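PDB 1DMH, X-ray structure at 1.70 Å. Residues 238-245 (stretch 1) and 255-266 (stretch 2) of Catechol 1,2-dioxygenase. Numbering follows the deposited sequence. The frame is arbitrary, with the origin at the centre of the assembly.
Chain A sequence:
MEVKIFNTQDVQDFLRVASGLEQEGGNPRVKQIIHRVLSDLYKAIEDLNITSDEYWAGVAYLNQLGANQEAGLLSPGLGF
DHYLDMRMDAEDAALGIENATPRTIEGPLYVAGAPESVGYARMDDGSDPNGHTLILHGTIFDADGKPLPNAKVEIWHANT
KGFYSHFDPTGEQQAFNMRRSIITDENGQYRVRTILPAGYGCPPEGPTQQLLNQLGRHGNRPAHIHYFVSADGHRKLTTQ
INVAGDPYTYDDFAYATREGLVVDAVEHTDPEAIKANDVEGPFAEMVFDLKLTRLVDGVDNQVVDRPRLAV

Stretch 1 (238-245) TTQINVAG
Stretch 2 255-266: YATREGLVVDAV

Two segments of one chain meet here as neighbouring parallel strands. Residues 238-243 are extended, in a strand that begins earlier in the chain, while the second segment is mostly loop and contributes the short strand 262-263. Asn242 pairs with Val262 (CA to CA 4.6 Å) and Val243 with Val263 (CA to CA 5.4 Å); together the two segments bury 587 Å².

Three backbone hydrogen bonds fix the register. Asn242 N donates to Leu261 O at 2.7 Å, Val263 N to Asn242 O at 2.8 Å, and Ala244 N to Val263 O at 2.8 Å, all nearly straight, with angles at hydrogen of 166-172°. Asn242 thus uses both its N and its O, reaching residues two apart, the pattern expected of parallel strands. CA-H...O contacts reinforce it: Ile241 CA lies 3.2 Å from Leu261 O, and Val262 CA 3.5 Å from Asn242 O. Beyond the last direct bond a water continues the ladder, donating to Ala244 O (2.8 Å) and accepting from Ala265 N (3.0 Å).

The second segment enters this pairing through a type II turn from Arg258 to Leu261, closed by Leu261 N donating to Arg258 O at 3.0 Å. Gly260, at phi/psi 98/-11, suits the turn because a CB there would jam against the preceding carbonyl oxygen. Leu261 then has phi/psi -113/7, before Val262 (-97/120) and Val263 (-122/138) extend.

Apolar packing follows the alternation of the strands. Val243 and Val263, both t, share one face. Ile241 (chi1 p, chi2 t) brings CG2 to 3.8 Å from Val263 CG2, and Val243 CG1 reaches Ala265 CB at 4.4 Å; beta-branched side chains are well suited to such extended backbone. Asn242 and Val262 (t) occupy the other face. Ala244, whose CB points toward the second segment, places CB 3.8 Å from Val262 CG1 and 3.2 Å from Asp264 OD1. The CA-to-CB bond of Asp264 points away, but its m rotamer brings the carboxylate back. Leu261 (m, t) sets CB 3.4 Å from Gln240 O and CD1 3.4 Å from Thr239 OG1.

The polar side chains make close contacts without hydrogen bonds across the interface. Asn242 (chi1 m, chi2 -76°) has OD1 3.0 Å from Thr257 CG2, with Thr257 in p; its ND2 is buried without a partner, as is Gln240 O. Gln240 (chi1 p, chi2 t) extends until OE1 lies 4.1 Å from Ala256 CB, while this oxygen is hydrogen-bonded elsewhere in the structure.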

# COMPACT_ATOMS: atom_id res chain seq x y z
N THR A 238 -21.39 -12.59 11.43
CA THR A 238 -20.14 -13.02 10.82
C THR A 238 -19.35 -13.64 11.97
O THR A 238 -19.14 -12.98 12.99
CB THR A 238 -19.31 -11.85 10.24
OG1 THR A 238 -20.04 -11.26 9.16
CG2 THR A 238 -17.92 -12.33 9.73
N THR A 239 -18.93 -14.89 11.83
CA THR A 239 -18.18 -15.49 12.92
C THR A 239 -17.41 -16.70 12.38
O THR A 239 -17.34 -16.92 11.18
CB THR A 239 -19.15 -15.90 14.10
OG1 THR A 239 -18.36 -16.24 15.25
CG2 THR A 239 -20.00 -17.10 13.74
N GLN A 240 -16.79 -17.46 13.27
CA GLN A 240 -16.08 -18.64 12.81
C GLN A 240 -15.91 -19.55 14.01
O GLN A 240 -16.13 -19.11 15.15
CB GLN A 240 -14.70 -18.29 12.27
CG GLN A 240 -13.69 -18.20 13.37
CD GLN A 240 -12.27 -17.88 12.91
OE1 GLN A 240 -11.31 -18.08 13.69
NE2 GLN A 240 -12.12 -17.38 11.68
N ILE A 241 -15.58 -20.81 13.77
CA ILE A 241 -15.31 -21.71 14.89
C ILE A 241 -13.91 -22.25 14.72
O ILE A 241 -13.43 -22.41 13.60
CB ILE A 241 -16.33 -22.86 15.04
CG1 ILE A 241 -16.48 -23.64 13.73
CG2 ILE A 241 -17.64 -22.29 15.54
CD1 ILE A 241 -17.49 -24.80 13.81
N ASN A 242 -13.26 -22.48 15.85
CA ASN A 242 -11.90 -22.99 15.93
C ASN A 242 -11.94 -24.44 16.34
O ASN A 242 -12.68 -24.81 17.25
CB ASN A 242 -11.12 -22.23 17.01
CG ASN A 242 -10.73 -20.89 16.57
OD1 ASN A 242 -9.80 -20.76 15.79
ND2 ASN A 242 -11.45 -19.86 17.02
N VAL A 243 -11.14 -25.26 15.68
CA VAL A 243 -11.10 -26.68 16.04
C VAL A 243 -10.28 -26.78 17.33
O VAL A 243 -9.10 -26.38 17.38
CB VAL A 243 -10.48 -27.52 14.89
CG1 VAL A 243 -10.36 -28.97 15.31
CG2 VAL A 243 -11.33 -27.39 13.62
N ALA A 244 -10.90 -27.30 18.38
CA ALA A 244 -10.20 -27.41 19.66
C ALA A 244 -8.93 -28.28 19.55
O ALA A 244 -8.86 -29.24 18.77
CB ALA A 244 -11.17 -27.97 20.76
N GLY A 245 -7.90 -27.91 20.30
CA GLY A 245 -6.66 -28.66 20.29
C GLY A 245 -5.61 -28.13 19.34
O GLY A 245 -4.45 -28.52 19.44
N TYR A 255 -5.62 -12.78 15.30
CA TYR A 255 -6.33 -12.48 16.56
C TYR A 255 -7.86 -12.64 16.50
O TYR A 255 -8.61 -11.85 17.08
CB TYR A 255 -6.00 -11.05 16.98
CG TYR A 255 -4.53 -10.76 16.98
CD1 TYR A 255 -3.73 -11.23 18.01
CD2 TYR A 255 -3.94 -10.01 15.95
CE1 TYR A 255 -2.35 -10.96 18.03
CE2 TYR A 255 -2.56 -9.74 15.96
CZ TYR A 255 -1.78 -10.22 17.01
OH TYR A 255 -0.44 -9.98 17.08
N ALA A 256 -8.33 -13.68 15.83
CA ALA A 256 -9.76 -13.85 15.68
C ALA A 256 -10.41 -14.83 16.64
O ALA A 256 -11.62 -14.86 16.76
CB ALA A 256 -10.06 -14.27 14.26
N THR A 257 -9.62 -15.64 17.33
CA THR A 257 -10.24 -16.61 18.22
C THR A 257 -10.87 -15.96 19.46
O THR A 257 -10.35 -14.99 20.02
CB THR A 257 -9.22 -17.71 18.58
OG1 THR A 257 -8.06 -17.12 19.15
CG2 THR A 257 -8.77 -18.44 17.32
N ARG A 258 -12.03 -16.49 19.85
CA ARG A 258 -12.79 -16.00 20.99
C ARG A 258 -13.37 -17.13 21.79
O ARG A 258 -13.69 -18.18 21.25
CB ARG A 258 -13.99 -15.19 20.56
CG ARG A 258 -13.68 -13.97 19.80
CD ARG A 258 -14.84 -13.09 20.03
NE ARG A 258 -14.56 -11.76 19.57
CZ ARG A 258 -15.29 -10.71 19.92
NH1 ARG A 258 -16.33 -10.86 20.74
NH2 ARG A 258 -14.98 -9.51 19.45
N GLU A 259 -13.56 -16.88 23.09
CA GLU A 259 -14.16 -17.88 23.96
C GLU A 259 -15.58 -18.09 23.47
O GLU A 259 -16.29 -17.13 23.17
CB GLU A 259 -14.21 -17.39 25.41
CG GLU A 259 -12.85 -17.33 26.06
CD GLU A 259 -12.95 -16.86 27.49
OE1 GLU A 259 -13.71 -17.51 28.27
OE2 GLU A 259 -12.28 -15.84 27.84
N GLY A 260 -15.98 -19.35 23.40
CA GLY A 260 -17.31 -19.64 22.91
C GLY A 260 -17.25 -20.02 21.45
O GLY A 260 -18.24 -20.49 20.92
N LEU A 261 -16.12 -19.83 20.79
CA LEU A 261 -16.00 -20.20 19.38
C LEU A 261 -15.03 -21.36 19.16
O LEU A 261 -14.73 -21.72 18.00
CB LEU A 261 -15.57 -18.99 18.54
CG LEU A 261 -16.50 -17.77 18.55
CD1 LEU A 261 -15.92 -16.70 17.63
CD2 LEU A 261 -17.91 -18.17 18.11
N VAL A 262 -14.55 -21.96 20.25
CA VAL A 262 -13.63 -23.10 20.15
C VAL A 262 -14.50 -24.34 20.31
O VAL A 262 -15.15 -24.51 21.33
CB VAL A 262 -12.57 -23.06 21.28
CG1 VAL A 262 -11.65 -24.26 21.19
CG2 VAL A 262 -11.79 -21.75 21.19
N VAL A 263 -14.51 -25.20 19.30
CA VAL A 263 -15.36 -26.38 19.31
C VAL A 263 -14.58 -27.71 19.18
O VAL A 263 -13.64 -27.81 18.39
CB VAL A 263 -16.41 -26.24 18.15
CG1 VAL A 263 -17.35 -27.44 18.09
CG2 VAL A 263 -17.19 -24.92 18.31
N ASP A 264 -14.97 -28.71 19.96
CA ASP A 264 -14.31 -30.02 19.90
C ASP A 264 -14.83 -30.83 18.72
O ASP A 264 -16.03 -30.92 18.50
CB ASP A 264 -14.59 -30.88 21.14
CG ASP A 264 -14.25 -30.18 22.44
OD1 ASP A 264 -13.10 -29.70 22.59
OD2 ASP A 264 -15.14 -30.12 23.32
N ALA A 265 -13.92 -31.44 17.98
CA ALA A 265 -14.31 -32.31 16.88
C ALA A 265 -14.20 -33.73 17.46
O ALA A 265 -13.10 -34.23 17.66
CB ALA A 265 -13.36 -32.16 15.71
N VAL A 266 -15.33 -34.34 17.76
CA VAL A 266 -15.37 -35.69 18.32
C VAL A 266 -15.13 -36.76 17.27
O VAL A 266 -15.78 -36.76 16.22
CB VAL A 266 -16.73 -35.94 18.98
CG1 VAL A 266 -16.83 -37.38 19.43
CG2 VAL A 266 -16.92 -34.98 20.14
O HOH W 1 -10.97 -31.03 18.62